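Local coordinates for protein 4-hydroxy-tetrahydrodipicolinate synthase (Thermotoga maritima, PDB 1O5K) that probably catalyses the condensation of pyruvate with aspartate beta-semialdehyde to 4-hydroxy-tetrahydrodipicolinate, a step of lysine biosynthesis, at residues G89-E94 against P116-P121; K95-V100 against Y130-E135; N109-V114 against T137-V142. All blocks are in the same frame, centred on the assembly; numbering follows the deposited sequence. Where two conformers were deposited one is given.

Interaction 1: G89-E94 against P116-P121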
# COMPACT_ATOMS: atom_id res chain seq x y z
N GLY A 89 16.17 -16.57 -15.92
CA GLY A 89 16.18 -16.49 -14.45
C GLY A 89 15.12 -17.40 -13.85
O GLY A 89 14.00 -17.48 -14.36
N THR A 90 15.47 -18.09 -12.78
CA THR A 90 14.47 -18.79 -11.96
C THR A 90 14.75 -18.46 -10.49
O THR A 90 15.60 -17.65 -10.16
CB THR A 90 14.44 -20.33 -12.19
OG1 THR A 90 15.55 -21.00 -11.51
CG2 THR A 90 14.62 -20.69 -13.65
N ASN A 91 14.03 -19.11 -9.61
CA ASN A 91 14.24 -18.85 -8.17
C ASN A 91 15.20 -19.80 -7.49
O ASN A 91 15.37 -19.74 -6.24
CB ASN A 91 12.89 -18.71 -7.47
CG ASN A 91 12.07 -19.96 -7.49
OD1 ASN A 91 12.41 -20.95 -8.16
ND2 ASN A 91 10.90 -19.92 -6.79
N SER A 92 15.88 -20.63 -8.28
CA SER A 92 17.01 -21.43 -7.81
C SER A 92 18.29 -20.95 -8.50
O SER A 92 18.34 -20.87 -9.71
CB SER A 92 16.79 -22.88 -8.13
OG SER A 92 18.03 -23.56 -8.13
N THR A 93 19.33 -20.69 -7.72
CA THR A 93 20.58 -20.18 -8.31
C THR A 93 21.20 -21.26 -9.24
O THR A 93 21.71 -20.96 -10.35
CB THR A 93 21.53 -19.77 -7.16
OG1 THR A 93 20.87 -18.74 -6.38
CG2 THR A 93 22.84 -19.15 -7.72
N GLU A 94 21.12 -22.52 -8.81
CA GLU A 94 21.70 -23.62 -9.57
C GLU A 94 20.99 -23.78 -10.89
O GLU A 94 21.60 -23.92 -11.94
CB GLU A 94 21.59 -24.93 -8.77
CG GLU A 94 22.30 -26.11 -9.38
CD GLU A 94 22.31 -27.31 -8.44
OE1 GLU A 94 21.83 -28.39 -8.84
OE2 GLU A 94 22.80 -27.14 -7.29
N PRO A 116 15.04 -13.89 -8.29
CA PRO A 116 14.25 -15.00 -7.81
C PRO A 116 12.91 -14.58 -7.26
O PRO A 116 12.81 -13.70 -6.39
CB PRO A 116 15.12 -15.61 -6.73
CG PRO A 116 16.54 -15.37 -7.30
CD PRO A 116 16.47 -14.00 -7.90
N TYR A 117 11.86 -15.19 -7.83
CA TYR A 117 10.45 -14.94 -7.47
C TYR A 117 10.02 -15.96 -6.41
O TYR A 117 10.64 -17.01 -6.30
CB TYR A 117 9.52 -15.06 -8.72
CG TYR A 117 9.92 -16.19 -9.64
CD1 TYR A 117 9.55 -17.53 -9.34
CD2 TYR A 117 10.75 -15.98 -10.73
CE1 TYR A 117 9.95 -18.57 -10.14
CE2 TYR A 117 11.17 -17.03 -11.51
CZ TYR A 117 10.75 -18.32 -11.22
OH TYR A 117 11.18 -19.35 -12.01
N TYR A 118 9.06 -15.59 -5.58
CA TYR A 118 8.37 -16.46 -4.63
C TYR A 118 9.12 -16.75 -3.32
O TYR A 118 8.48 -16.77 -2.27
CB TYR A 118 7.97 -17.78 -5.30
CG TYR A 118 7.05 -18.69 -4.50
CD1 TYR A 118 5.85 -18.24 -3.99
CD2 TYR A 118 7.38 -20.02 -4.28
CE1 TYR A 118 5.02 -19.08 -3.25
CE2 TYR A 118 6.57 -20.85 -3.55
CZ TYR A 118 5.39 -20.37 -3.03
OH TYR A 118 4.56 -21.19 -2.32
N ASN A 119 10.43 -16.95 -3.38
CA ASN A 119 11.19 -17.26 -2.17
C ASN A 119 11.84 -16.04 -1.52
O ASN A 119 12.46 -16.21 -0.48
CB ASN A 119 12.18 -18.39 -2.38
CG ASN A 119 13.13 -18.17 -3.54
OD1 ASN A 119 13.16 -17.12 -4.17
ND2 ASN A 119 14.01 -19.18 -3.75
N LYS A 120 11.64 -14.82 -2.09
CA LYS A 120 11.96 -13.55 -1.39
C LYS A 120 13.35 -13.51 -0.72
O LYS A 120 13.52 -13.30 0.48
CB LYS A 120 10.85 -13.13 -0.40
CG LYS A 120 9.45 -13.02 -0.98
CD LYS A 120 8.43 -12.35 0.01
CE LYS A 120 8.51 -12.91 1.42
NZ LYS A 120 7.54 -12.25 2.40
N PRO A 121 14.37 -13.70 -1.51
CA PRO A 121 15.74 -13.67 -0.98
C PRO A 121 16.07 -12.28 -0.36
O PRO A 121 15.51 -11.24 -0.76
CB PRO A 121 16.61 -13.94 -2.18
CG PRO A 121 15.77 -13.69 -3.36
CD PRO A 121 14.32 -13.84 -2.99
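Asn91 has the largest share of this contact. Its CB lies 4.2 Å from the centroid of the Tyr117 ring and 19° off the normal, a CH-pi contact over one face, offset toward the rim. With chi1 at 64°, CG sits between the backbone N and the carbonyl carbon and stays above the ring plane, out past its rim, 3.7 Å from Tyr117 CE1. Asn91 OD1 comes 4.0 Å from Tyr117 CE1, with the amide turned 26° from the ring plane. ND2 donates to Tyr117 O (3.0 Å) from above the carbonyl plane, so this bond misses the lone-pair direction. The return bond, Asn119 ND2 to Asn91 O at 2.9 Å, lies in the carbonyl plane on a lone pair. Tyr117 OH rests 3.3 Å from Thr90 CA. An alanine in place of Tyr117 would remove the ring over Asn91 CB and would probably loosen the amide, although the carbonyl that ND2 donates to would remain. Tyr118 of the second subunit stacks on the Tyr117 ring, while Tyr118 of this chain is a predicted proton-relay residue. Segment 89-94 leads from strand 84-87 into helix 93-106, which Ser92 N-caps, and segment 116-121 joins strand 110-114 to helix 123-134.

Interaction 2: K95-V100 against Y130-E135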
# COMPACT_ATOMS: atom_id res chain seq x y z
N LYS A 95 19.67 -23.75 -10.84
CA LYS A 95 18.88 -23.96 -12.06
C LYS A 95 19.00 -22.77 -12.99
O LYS A 95 19.02 -22.95 -14.19
CB LYS A 95 17.40 -24.16 -11.74
CG LYS A 95 16.51 -24.40 -12.99
CD LYS A 95 16.92 -25.63 -13.77
CE LYS A 95 16.30 -25.65 -15.19
NZ LYS A 95 16.56 -26.94 -15.92
N THR A 96 19.13 -21.58 -12.43
CA THR A 96 19.35 -20.38 -13.23
C THR A 96 20.64 -20.49 -14.02
O THR A 96 20.68 -20.21 -15.21
CB THR A 96 19.36 -19.13 -12.33
OG1 THR A 96 18.06 -18.91 -11.74
CG2 THR A 96 19.60 -17.90 -13.17
N LEU A 97 21.72 -20.92 -13.38
CA LEU A 97 22.96 -21.09 -14.09
C LEU A 97 22.80 -22.07 -15.26
O LEU A 97 23.31 -21.84 -16.34
CB LEU A 97 24.08 -21.50 -13.14
CG LEU A 97 25.44 -21.72 -13.84
CD1 LEU A 97 25.88 -20.47 -14.65
CD2 LEU A 97 26.43 -22.13 -12.83
N LYS A 98 22.09 -23.17 -15.04
CA LYS A 98 21.87 -24.14 -16.07
C LYS A 98 21.20 -23.49 -17.27
O LYS A 98 21.60 -23.69 -18.40
CB LYS A 98 21.02 -25.29 -15.54
CG LYS A 98 20.81 -26.45 -16.52
CD LYS A 98 19.37 -26.97 -16.42
CE LYS A 98 19.14 -28.23 -17.23
NZ LYS A 98 20.02 -29.34 -16.77
N LEU A 99 20.18 -22.68 -17.02
CA LEU A 99 19.52 -22.00 -18.14
C LEU A 99 20.39 -20.99 -18.84
O LEU A 99 20.34 -20.81 -20.07
CB LEU A 99 18.29 -21.31 -17.65
CG LEU A 99 17.11 -22.21 -17.24
CD1 LEU A 99 15.94 -21.34 -16.91
CD2 LEU A 99 16.71 -23.16 -18.32
N VAL A 100 21.21 -20.31 -18.06
CA VAL A 100 22.15 -19.33 -18.60
C VAL A 100 23.16 -20.03 -19.50
O VAL A 100 23.39 -19.63 -20.64
CB VAL A 100 22.82 -18.56 -17.46
CG1 VAL A 100 24.01 -17.76 -17.95
CG2 VAL A 100 21.82 -17.68 -16.80
N TYR A 130 23.48 -13.40 -8.24
CA TYR A 130 24.06 -12.82 -9.47
C TYR A 130 25.58 -13.05 -9.51
O TYR A 130 26.13 -13.29 -10.58
CB TYR A 130 23.70 -11.36 -9.56
CG TYR A 130 22.25 -11.16 -9.92
CD1 TYR A 130 21.78 -11.47 -11.21
CD2 TYR A 130 21.31 -10.71 -8.98
CE1 TYR A 130 20.43 -11.39 -11.49
CE2 TYR A 130 19.99 -10.58 -9.30
CZ TYR A 130 19.55 -10.93 -10.56
OH TYR A 130 18.20 -10.81 -10.87
N LYS A 131 26.23 -13.02 -8.35
CA LYS A 131 27.68 -13.28 -8.31
C LYS A 131 28.00 -14.70 -8.79
O LYS A 131 28.92 -14.95 -9.60
CB LYS A 131 28.22 -13.10 -6.90
CG LYS A 131 29.74 -13.28 -6.87
CD LYS A 131 30.40 -12.53 -5.75
CE LYS A 131 30.74 -13.44 -4.58
NZ LYS A 131 29.54 -13.69 -3.77
N TYR A 132 27.28 -15.66 -8.22
CA TYR A 132 27.45 -17.06 -8.57
C TYR A 132 27.34 -17.25 -10.07
O TYR A 132 28.18 -17.90 -10.69
CB TYR A 132 26.42 -17.94 -7.88
CG TYR A 132 26.62 -19.43 -8.09
CD1 TYR A 132 27.50 -20.16 -7.29
CD2 TYR A 132 25.92 -20.12 -9.08
CE1 TYR A 132 27.68 -21.54 -7.47
CE2 TYR A 132 26.10 -21.48 -9.27
CZ TYR A 132 26.97 -22.18 -8.46
OH TYR A 132 27.15 -23.52 -8.64
N ILE A 133 26.30 -16.67 -10.65
CA ILE A 133 26.07 -16.80 -12.09
C ILE A 133 27.14 -16.09 -12.93
O ILE A 133 27.73 -16.66 -13.86
CB ILE A 133 24.67 -16.30 -12.43
CG1 ILE A 133 23.61 -17.10 -11.64
CG2 ILE A 133 24.43 -16.42 -13.89
CD1 ILE A 133 22.24 -16.42 -11.52
N SER A 134 27.41 -14.85 -12.55
CA SER A 134 28.40 -14.00 -13.21
C SER A 134 29.77 -14.69 -13.29
O SER A 134 30.44 -14.59 -14.30
CB SER A 134 28.47 -12.64 -12.48
OG SER A 134 29.61 -11.86 -12.81
N GLU A 135 30.17 -15.35 -12.21
CA GLU A 135 31.52 -15.96 -12.13
C GLU A 135 31.61 -17.20 -13.01
O GLU A 135 32.68 -17.76 -13.18
CB GLU A 135 31.88 -16.32 -10.68
CG GLU A 135 31.95 -15.12 -9.76
CD GLU A 135 32.22 -15.49 -8.29
OE1 GLU A 135 31.82 -16.61 -7.83
OE2 GLU A 135 32.79 -14.62 -7.58
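Ile133 points its two branches at different residues of helix 95-100. Its CG1 is anti to the carbonyl carbon (chi1 -58°) and runs on through an extended chi2, which brings CD1 within 3.4 Å of Thr96 CG2, tighter than ordinary van der Waals contact; the two side chains cross at about a right angle. The other branch, CG2, is anti to the backbone N and meets Val100 CG2 obliquely at 4.1 Å. One turn of the facing helix, from Thr96 to Val100, is spanned by a single isoleucine. Thr96 can offer its methyl because its hydroxyl points back to its own helix start, where OG1 bonds with Ser92 O. Leu97, with CG anti to the backbone N, points at the other helix: its CD2 approaches Tyr132 CE2 at 3.6 Å, the side chains again crossing near a right angle, and its CD1 lies 4.4 Å from Ile133 CG2. The Tyr132 ring also receives a cation-pi contact from Arg136. No hydrogen bond joins segments 95-100 and 130-135, so their contact is apolar packing. The axes of the two short helical segments approach to 9.8 Å and their N-to-C directions differ by 35°. Ile133 also packs on Ile141 of strand 141-144, beneath the helices. In this DapA-family TIM barrel, such helix pairs, running in the same general sense outside the parallel sheet, form the outer layer.

Interaction 3: N109-V114 against T137-V142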
# COMPACT_ATOMS: atom_id res chain seq x y z
N ASN A 109 23.10 -13.51 -27.16
CA ASN A 109 24.03 -12.39 -27.02
C ASN A 109 24.08 -11.85 -25.59
O ASN A 109 24.93 -11.02 -25.23
CB ASN A 109 23.68 -11.30 -28.03
CG ASN A 109 23.62 -11.81 -29.47
OD1 ASN A 109 22.56 -11.79 -30.11
ND2 ASN A 109 24.75 -12.28 -29.98
N GLY A 110 23.14 -12.30 -24.78
CA GLY A 110 23.02 -11.96 -23.38
C GLY A 110 21.88 -12.72 -22.74
O GLY A 110 21.10 -13.40 -23.42
N VAL A 111 21.76 -12.60 -21.42
CA VAL A 111 20.62 -13.17 -20.75
C VAL A 111 19.95 -12.13 -19.85
O VAL A 111 20.63 -11.22 -19.26
CB VAL A 111 20.98 -14.46 -19.90
CG1 VAL A 111 21.20 -15.68 -20.77
CG2 VAL A 111 22.17 -14.17 -19.04
N LEU A 112 18.65 -12.27 -19.69
CA LEU A 112 17.86 -11.45 -18.80
C LEU A 112 17.50 -12.34 -17.62
O LEU A 112 16.95 -13.41 -17.81
CB LEU A 112 16.61 -10.96 -19.53
CG LEU A 112 15.67 -10.02 -18.73
CD1 LEU A 112 16.35 -8.68 -18.56
CD2 LEU A 112 14.33 -9.81 -19.39
N VAL A 113 17.92 -11.97 -16.42
CA VAL A 113 17.78 -12.85 -15.27
C VAL A 113 17.00 -12.17 -14.17
O VAL A 113 17.51 -11.27 -13.46
CB VAL A 113 19.16 -13.26 -14.74
CG1 VAL A 113 19.07 -14.09 -13.50
CG2 VAL A 113 19.98 -13.97 -15.81
N VAL A 114 15.73 -12.57 -14.05
CA VAL A 114 14.86 -11.98 -13.07
C VAL A 114 15.37 -12.31 -11.67
O VAL A 114 15.95 -13.38 -11.43
CB VAL A 114 13.38 -12.45 -13.28
CG1 VAL A 114 13.23 -13.92 -13.05
CG2 VAL A 114 12.39 -11.58 -12.52
N THR A 137 29.82 -17.64 -16.27
CA THR A 137 29.42 -17.48 -17.67
C THR A 137 30.22 -16.35 -18.25
O THR A 137 30.64 -15.43 -17.51
CB THR A 137 27.88 -17.22 -17.84
OG1 THR A 137 27.58 -16.94 -19.21
CG2 THR A 137 27.40 -15.97 -17.10
N ASP A 138 30.45 -16.42 -19.55
CA ASP A 138 31.02 -15.30 -20.29
C ASP A 138 30.01 -14.32 -20.86
O ASP A 138 30.39 -13.25 -21.37
CB ASP A 138 31.89 -15.83 -21.41
CG ASP A 138 33.20 -16.37 -20.91
OD1 ASP A 138 33.70 -15.79 -19.91
OD2 ASP A 138 33.82 -17.34 -21.44
N LEU A 139 28.73 -14.68 -20.79
CA LEU A 139 27.66 -13.84 -21.32
C LEU A 139 27.40 -12.60 -20.49
O LEU A 139 27.59 -12.61 -19.27
CB LEU A 139 26.35 -14.60 -21.38
CG LEU A 139 26.01 -15.51 -22.54
CD1 LEU A 139 24.58 -16.00 -22.37
CD2 LEU A 139 26.24 -14.82 -23.90
N GLY A 140 26.93 -11.56 -21.15
CA GLY A 140 26.38 -10.38 -20.50
C GLY A 140 25.04 -10.69 -19.84
O GLY A 140 24.17 -11.35 -20.44
N ILE A 141 24.86 -10.22 -18.60
CA ILE A 141 23.70 -10.54 -17.80
C ILE A 141 22.98 -9.22 -17.50
O ILE A 141 23.58 -8.25 -17.06
CB ILE A 141 24.15 -11.17 -16.47
CG1 ILE A 141 24.93 -12.46 -16.70
CG2 ILE A 141 22.98 -11.40 -15.52
CD1 ILE A 141 25.75 -12.86 -15.46
N VAL A 142 21.66 -9.22 -17.67
CA VAL A 142 20.82 -8.11 -17.33
C VAL A 142 19.92 -8.51 -16.12
O VAL A 142 19.15 -9.45 -16.21
CB VAL A 142 19.93 -7.68 -18.50
CG1 VAL A 142 18.97 -6.55 -18.06
CG2 VAL A 142 20.76 -7.29 -19.70
O HOH W 1 27.18 -11.05 -23.92
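Chi1 of Val111 (-75°) sets CG1 anti to the carbonyl carbon and puts CG2 in the crowded position, giving each methyl its own neighbour: CG1 meets Leu139 CD1 at 3.8 Å, and CG2 lies beside Ile141 CG1 at 4.0 Å, both side chains pointing the same way. Leu112 has CG anti to the backbone N (-178°) and Val142 has CG1 likewise (176°); on the opposite face of the sheet Leu112 CD1 presses obliquely on Val142 CG1 at 3.4 Å, a tight contact. Three backbone bonds hold this register. Val111 N donates to Gly140 O (2.9 Å), Val142 N to Val111 O (2.8 Å) and Val113 N to Val142 O (2.8 Å), each nearly along the C=O axis. Strands 110-114 and 141-144, parallel and linked by helix 123-134, form a beta-alpha-beta crossover of the TIM barrel. The face bearing Val111, Val113 and Ile141 meets the helices: Val111 packs on Ala103, Val113 on Thr96 and Ile141 on Ser134. Val113 CG2 also touches Ile141 CG2 at 4.0 Å. Ahead of these bonds in sequence, a water links the two segments, donating to Asn109 O at 2.6 Å and accepting from Gly140 N. Thr137 OG1 closes an ST turn, accepting from Leu139 N.

Overall arrangement
Interactions 2 and 3 are the closest pair, their centres about 9 Å apart; interactions 1 and 2 stand about 11 Å apart, and 1 and 3 about 16 Å. Helix 93-106 serves both interaction 1 and interaction 2, and Thr90 N approaches Thr96 OG1 at 2.9 Å, a probable hydrogen bond. Between helix and sheet, Tyr130 OH of interaction 2 reaches Val113 O of interaction 3 at 2.7 Å. The predicted proton donor/acceptor Tyr144 gives a common reference: side chain to side chain it is about 4 Å from Leu112 and about 10 Å from Thr96, and its side chain is about 8 Å from Gly89. The Leu112 side chain also lies about 4 Å from that of Ile218, a predicted pyruvate-binding residue.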